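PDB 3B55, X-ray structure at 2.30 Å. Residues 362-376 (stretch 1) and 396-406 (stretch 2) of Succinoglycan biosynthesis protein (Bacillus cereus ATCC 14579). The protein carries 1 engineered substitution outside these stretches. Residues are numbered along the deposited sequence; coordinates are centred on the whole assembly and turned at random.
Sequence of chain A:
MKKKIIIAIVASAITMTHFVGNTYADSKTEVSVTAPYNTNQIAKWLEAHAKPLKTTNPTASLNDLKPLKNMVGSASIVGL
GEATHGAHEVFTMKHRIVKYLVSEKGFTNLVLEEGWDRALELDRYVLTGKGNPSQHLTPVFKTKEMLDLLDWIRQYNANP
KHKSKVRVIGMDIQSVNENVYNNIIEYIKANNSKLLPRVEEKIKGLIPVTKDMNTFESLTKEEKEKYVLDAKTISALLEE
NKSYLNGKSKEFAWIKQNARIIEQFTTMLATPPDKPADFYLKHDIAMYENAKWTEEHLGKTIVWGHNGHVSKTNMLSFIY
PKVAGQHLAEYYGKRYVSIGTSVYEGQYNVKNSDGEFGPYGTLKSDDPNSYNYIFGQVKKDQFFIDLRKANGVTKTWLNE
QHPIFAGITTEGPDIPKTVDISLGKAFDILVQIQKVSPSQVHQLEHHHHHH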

# COMPACT_ATOMS: atom_id res chain seq x y z
N THR A 362 -11.13 -20.00 1.24
CA THR A 362 -10.84 -21.06 0.28
C THR A 362 -11.15 -20.51 -1.10
O THR A 362 -12.25 -20.01 -1.34
N LEU A 363 -10.18 -20.59 -2.00
CA LEU A 363 -10.39 -20.09 -3.35
C LEU A 363 -11.29 -21.01 -4.16
O LEU A 363 -11.13 -22.23 -4.12
N LYS A 364 -12.25 -20.41 -4.86
CA LYS A 364 -13.18 -21.14 -5.72
C LYS A 364 -13.22 -20.46 -7.09
O LYS A 364 -14.12 -19.68 -7.37
N SER A 365 -12.23 -20.75 -7.92
CA SER A 365 -12.17 -20.16 -9.25
C SER A 365 -12.89 -21.12 -10.19
O SER A 365 -12.28 -21.72 -11.08
N ASP A 366 -14.19 -21.25 -9.97
CA ASP A 366 -15.07 -22.12 -10.74
C ASP A 366 -15.49 -21.51 -12.08
O ASP A 366 -15.67 -22.22 -13.07
N ASP A 367 -15.67 -20.20 -12.09
CA ASP A 367 -16.10 -19.49 -13.29
C ASP A 367 -15.04 -19.42 -14.39
O ASP A 367 -14.00 -18.80 -14.22
N PRO A 368 -15.32 -20.06 -15.54
CA PRO A 368 -14.38 -20.06 -16.67
C PRO A 368 -14.22 -18.71 -17.39
O PRO A 368 -13.44 -18.61 -18.33
N ASN A 369 -14.96 -17.70 -16.96
CA ASN A 369 -14.86 -16.38 -17.58
C ASN A 369 -14.04 -15.43 -16.71
O ASN A 369 -13.77 -14.30 -17.10
N SER A 370 -13.66 -15.89 -15.53
CA SER A 370 -12.88 -15.05 -14.64
C SER A 370 -11.40 -15.10 -14.98
O SER A 370 -10.90 -16.10 -15.52
N TYR A 371 -10.70 -14.01 -14.68
CA TYR A 371 -9.27 -13.92 -14.90
C TYR A 371 -8.53 -14.99 -14.11
O TYR A 371 -7.50 -15.50 -14.56
N ASN A 372 -9.06 -15.33 -12.93
CA ASN A 372 -8.47 -16.34 -12.06
C ASN A 372 -8.41 -17.71 -12.75
O ASN A 372 -7.35 -18.35 -12.82
N TYR A 373 -9.55 -18.16 -13.25
CA TYR A 373 -9.64 -19.45 -13.93
C TYR A 373 -8.73 -19.46 -15.15
O TYR A 373 -7.94 -20.38 -15.35
N ILE A 374 -8.87 -18.43 -15.98
CA ILE A 374 -8.10 -18.33 -17.21
C ILE A 374 -6.59 -18.31 -16.97
O ILE A 374 -5.87 -19.11 -17.58
N PHE A 375 -6.10 -17.43 -16.10
CA PHE A 375 -4.67 -17.41 -15.79
C PHE A 375 -4.32 -18.69 -15.04
O PHE A 375 -3.18 -19.15 -15.06
N GLY A 376 -5.31 -19.27 -14.37
CA GLY A 376 -5.10 -20.49 -13.62
C GLY A 376 -4.86 -21.71 -14.49
O GLY A 376 -4.44 -22.76 -13.98
N THR A 396 -7.73 -7.62 -26.54
CA THR A 396 -9.13 -7.18 -26.47
C THR A 396 -9.79 -7.68 -25.19
O THR A 396 -10.50 -6.95 -24.51
N TRP A 397 -9.56 -8.95 -24.89
CA TRP A 397 -10.12 -9.59 -23.71
C TRP A 397 -9.62 -8.91 -22.43
O TRP A 397 -10.37 -8.77 -21.47
N LEU A 398 -8.36 -8.49 -22.42
CA LEU A 398 -7.78 -7.82 -21.26
C LEU A 398 -8.37 -6.43 -21.05
O LEU A 398 -8.28 -5.86 -19.95
N ASN A 399 -8.98 -5.87 -22.09
CA ASN A 399 -9.58 -4.54 -21.97
C ASN A 399 -11.08 -4.56 -21.76
O ASN A 399 -11.74 -3.53 -21.85
N GLU A 400 -11.61 -5.74 -21.48
CA GLU A 400 -13.03 -5.89 -21.22
C GLU A 400 -13.21 -6.23 -19.75
O GLU A 400 -12.29 -6.74 -19.11
N GLN A 401 -14.39 -5.93 -19.21
CA GLN A 401 -14.68 -6.22 -17.82
C GLN A 401 -14.99 -7.70 -17.60
O GLN A 401 -15.88 -8.26 -18.24
N HIS A 402 -14.26 -8.33 -16.68
CA HIS A 402 -14.45 -9.74 -16.35
C HIS A 402 -14.30 -9.91 -14.84
O HIS A 402 -13.64 -9.11 -14.18
N PRO A 403 -14.92 -10.94 -14.27
CA PRO A 403 -14.85 -11.20 -12.83
C PRO A 403 -13.46 -11.57 -12.34
O PRO A 403 -12.68 -12.24 -13.03
N ILE A 404 -13.14 -11.13 -11.13
CA ILE A 404 -11.86 -11.43 -10.52
C ILE A 404 -12.02 -11.45 -9.02
O ILE A 404 -12.80 -10.68 -8.46
N PHE A 405 -11.29 -12.35 -8.38
CA PHE A 405 -11.30 -12.50 -6.93
C PHE A 405 -11.06 -11.10 -6.32
O PHE A 405 -10.13 -10.40 -6.68
N ALA A 406 -11.93 -10.70 -5.38
CA ALA A 406 -11.82 -9.38 -4.76
C ALA A 406 -10.79 -9.30 -3.63
O ALA A 406 -10.07 -8.30 -3.50

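Read from the N-terminal end of stretch 2, the contact begins on a helix that starts earlier in the chain, where a single large indole reaches across to stretch 1. Thr396 lies out of reach. Trp397 leaves its backbone sideways, yet with chi1 at t and chi2 near 78° its ring arrives against three residues of helix 371-376. Tyr371 CE1 sits over one face of the indole, and the closest approach is Tyr371 CD1 to Trp397 CZ2 at 3.4 Å; the planes are inclined at 56°, an oblique pairing. Ile374, in the mt rotamer, places CD1 3.5 Å from Trp397 CZ2, and Phe375 brings CE2 to 3.6 Å from Trp397 CH2 at the indole edge. The polar end of the indole is served by a water, which accepts from Trp397 NE1 at 2.8 Å and donates to Asn369 O at 2.8 Å, so the water bridges the indole nitrogen to the backbone of stretch 1.

Leu398 (mt) adds its CD2, 4.2 Å from Tyr371 CE1. Asn399 and Gln401 both point away. Between them, Glu400 O lies 2.8 Å from Tyr371 OH, near the plane of the phenol ring. The CA-to-CB bond of Glu400 points sideways, and Glu400 OE1 accepts a weak hydrogen bond from His402 NE2 at 3.4 Å.

His402 points toward stretch 1 with chi1 at m. His402 CB packs 3.4 Å from Tyr371 CE2 and 3.7 Å from Asn369 O, while the imidazole edge is turned toward the Tyr371 face in an offset edge-to-face pair. Tyr371 (chi1 m) is thus the hub, covered more by the other stretch than any other residue here.

Pro403 anchors the backbones. Tyr371 N donates to Pro403 O at 3.1 Å, and Ser370 CA approaches the same oxygen at 3.2 Å, a CA-H...O contact. Ser370 also occupies the helix N-cap position: its OG (chi1 p) donates to Asp367 O at 2.9 Å and accepts a weak capping bond from Tyr373 N at 3.3 Å. The proline ring meets Asp367 through Pro403 CG to Asp367 OD2, 4.0 Å.

Ile404 (tt) turns sideways, its CB 4.1 Å from Tyr371 CD2 at the ring edge. Asn372 points in beside it with chi1 at m, its side-chain amide close to the backbone at Ile404 and Phe405. Phe405 points toward stretch 1 (chi1 t) and presents a face to Leu363 (mt), whose CD2 stands 3.9 Å from the centroid of the Phe405 ring, a CH-pi contact that closes the interface before Ala406 turns away.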

# COMPACT_ATOMS: atom_id res chain seq x y z
CB THR A 362 -11.71 -22.30 0.52
OG1 THR A 362 -11.61 -22.69 1.89
CG2 THR A 362 -11.24 -23.45 -0.36
CB LEU A 363 -9.04 -19.92 -4.05
CG LEU A 363 -8.18 -18.77 -3.54
CD1 LEU A 363 -6.81 -18.78 -4.21
CD2 LEU A 363 -8.90 -17.46 -3.82
CB LYS A 364 -14.60 -21.14 -5.14
CG LYS A 364 -14.74 -21.70 -3.75
CD LYS A 364 -16.19 -22.06 -3.42
CE LYS A 364 -16.69 -23.25 -4.24
NZ LYS A 364 -17.06 -22.92 -5.64
CB SER A 365 -10.72 -19.98 -9.68
OG SER A 365 -10.00 -19.28 -8.69
CB ASP A 366 -16.32 -22.41 -9.91
CG ASP A 366 -17.09 -21.14 -9.55
OD1 ASP A 366 -16.47 -20.19 -9.01
OD2 ASP A 366 -18.32 -21.08 -9.78
CB ASP A 367 -16.53 -18.07 -12.91
CG ASP A 367 -17.12 -17.31 -14.09
OD1 ASP A 367 -17.21 -17.90 -15.19
OD2 ASP A 367 -17.49 -16.13 -13.91
CB PRO A 368 -14.94 -21.15 -17.58
CG PRO A 368 -16.39 -21.15 -17.26
CD PRO A 368 -16.38 -21.05 -15.76
CB ASN A 369 -16.23 -15.75 -17.80
CG ASN A 369 -17.11 -16.58 -18.69
OD1 ASN A 369 -16.71 -16.98 -19.78
ND2 ASN A 369 -18.33 -16.84 -18.23
CB SER A 370 -13.11 -15.46 -13.18
OG SER A 370 -12.49 -16.69 -12.87
CB TYR A 371 -8.77 -12.54 -14.47
CG TYR A 371 -9.21 -11.43 -15.39
CD1 TYR A 371 -8.68 -11.31 -16.68
CD2 TYR A 371 -10.12 -10.46 -14.96
CE1 TYR A 371 -9.04 -10.26 -17.50
CE2 TYR A 371 -10.49 -9.41 -15.78
CZ TYR A 371 -9.94 -9.31 -17.05
OH TYR A 371 -10.26 -8.24 -17.85
CB ASN A 372 -9.28 -16.45 -10.77
CG ASN A 372 -9.22 -15.18 -9.95
OD1 ASN A 372 -8.29 -14.98 -9.16
ND2 ASN A 372 -10.20 -14.30 -10.14
CB TYR A 373 -11.07 -19.71 -14.39
CG TYR A 373 -11.25 -21.05 -15.07
CD1 TYR A 373 -11.49 -22.20 -14.32
CD2 TYR A 373 -11.13 -21.17 -16.46
CE1 TYR A 373 -11.62 -23.44 -14.93
CE2 TYR A 373 -11.26 -22.42 -17.08
CZ TYR A 373 -11.50 -23.55 -16.30
OH TYR A 373 -11.60 -24.79 -16.88
CB ILE A 374 -8.59 -17.10 -18.01
CG1 ILE A 374 -10.02 -17.38 -18.47
CG2 ILE A 374 -7.66 -16.84 -19.19
CD1 ILE A 374 -10.73 -16.21 -19.14
CB PHE A 375 -4.32 -16.19 -14.93
CG PHE A 375 -4.02 -14.94 -15.73
CD1 PHE A 375 -2.72 -14.65 -16.10
CD2 PHE A 375 -5.04 -14.09 -16.12
CE1 PHE A 375 -2.44 -13.52 -16.87
CE2 PHE A 375 -4.78 -12.96 -16.88
CZ PHE A 375 -3.47 -12.67 -17.26
CB THR A 396 -9.94 -7.71 -27.67
OG1 THR A 396 -9.30 -7.31 -28.89
CG2 THR A 396 -11.36 -7.17 -27.64
CB TRP A 397 -9.73 -11.07 -23.73
CG TRP A 397 -9.90 -11.80 -22.44
CD1 TRP A 397 -11.07 -12.27 -21.91
CD2 TRP A 397 -8.87 -12.17 -21.53
NE1 TRP A 397 -10.82 -12.92 -20.73
CE2 TRP A 397 -9.48 -12.87 -20.47
CE3 TRP A 397 -7.48 -11.97 -21.51
CZ2 TRP A 397 -8.74 -13.39 -19.40
CZ3 TRP A 397 -6.75 -12.48 -20.44
CH2 TRP A 397 -7.39 -13.18 -19.39
CB LEU A 398 -6.26 -7.69 -21.41
CG LEU A 398 -5.39 -8.92 -21.12
CD1 LEU A 398 -3.93 -8.60 -21.41
CD2 LEU A 398 -5.56 -9.34 -19.66
CB ASN A 399 -9.23 -3.68 -23.20
CG ASN A 399 -7.90 -2.97 -23.04
OD1 ASN A 399 -6.83 -3.58 -23.09
ND2 ASN A 399 -7.97 -1.65 -22.83
CB GLU A 400 -13.60 -7.01 -22.08
CG GLU A 400 -13.75 -6.65 -23.55
CD GLU A 400 -14.06 -7.86 -24.40
OE1 GLU A 400 -14.27 -8.95 -23.82
OE2 GLU A 400 -14.11 -7.72 -25.64
CB GLN A 401 -15.87 -5.38 -17.36
CG GLN A 401 -15.56 -3.91 -17.14
CD GLN A 401 -15.80 -3.49 -15.71
OE1 GLN A 401 -14.86 -3.19 -14.97
NE2 GLN A 401 -17.06 -3.47 -15.30
CB HIS A 402 -13.42 -10.61 -17.09
CG HIS A 402 -13.58 -10.58 -18.58
ND1 HIS A 402 -14.65 -11.16 -19.23
CD2 HIS A 402 -12.82 -10.01 -19.55
CE1 HIS A 402 -14.55 -10.95 -20.53
NE2 HIS A 402 -13.45 -10.25 -20.75
CB PRO A 403 -15.83 -12.35 -12.64
CG PRO A 403 -16.80 -12.18 -13.80
CD PRO A 403 -15.86 -11.87 -14.92
CB ILE A 404 -10.78 -10.39 -10.87
CG1 ILE A 404 -9.42 -10.87 -10.32
CG2 ILE A 404 -11.14 -9.03 -10.27
CD1 ILE A 404 -8.20 -10.12 -10.87
CB PHE A 405 -10.18 -13.48 -6.56
CG PHE A 405 -9.86 -13.53 -5.10
CD1 PHE A 405 -10.77 -14.04 -4.18
CD2 PHE A 405 -8.63 -13.08 -4.65
CE1 PHE A 405 -10.45 -14.12 -2.83
CE2 PHE A 405 -8.29 -13.15 -3.30
CZ PHE A 405 -9.21 -13.67 -2.39
CB ALA A 406 -13.18 -8.94 -4.25
O HOH W 1 -13.20 -14.15 -19.82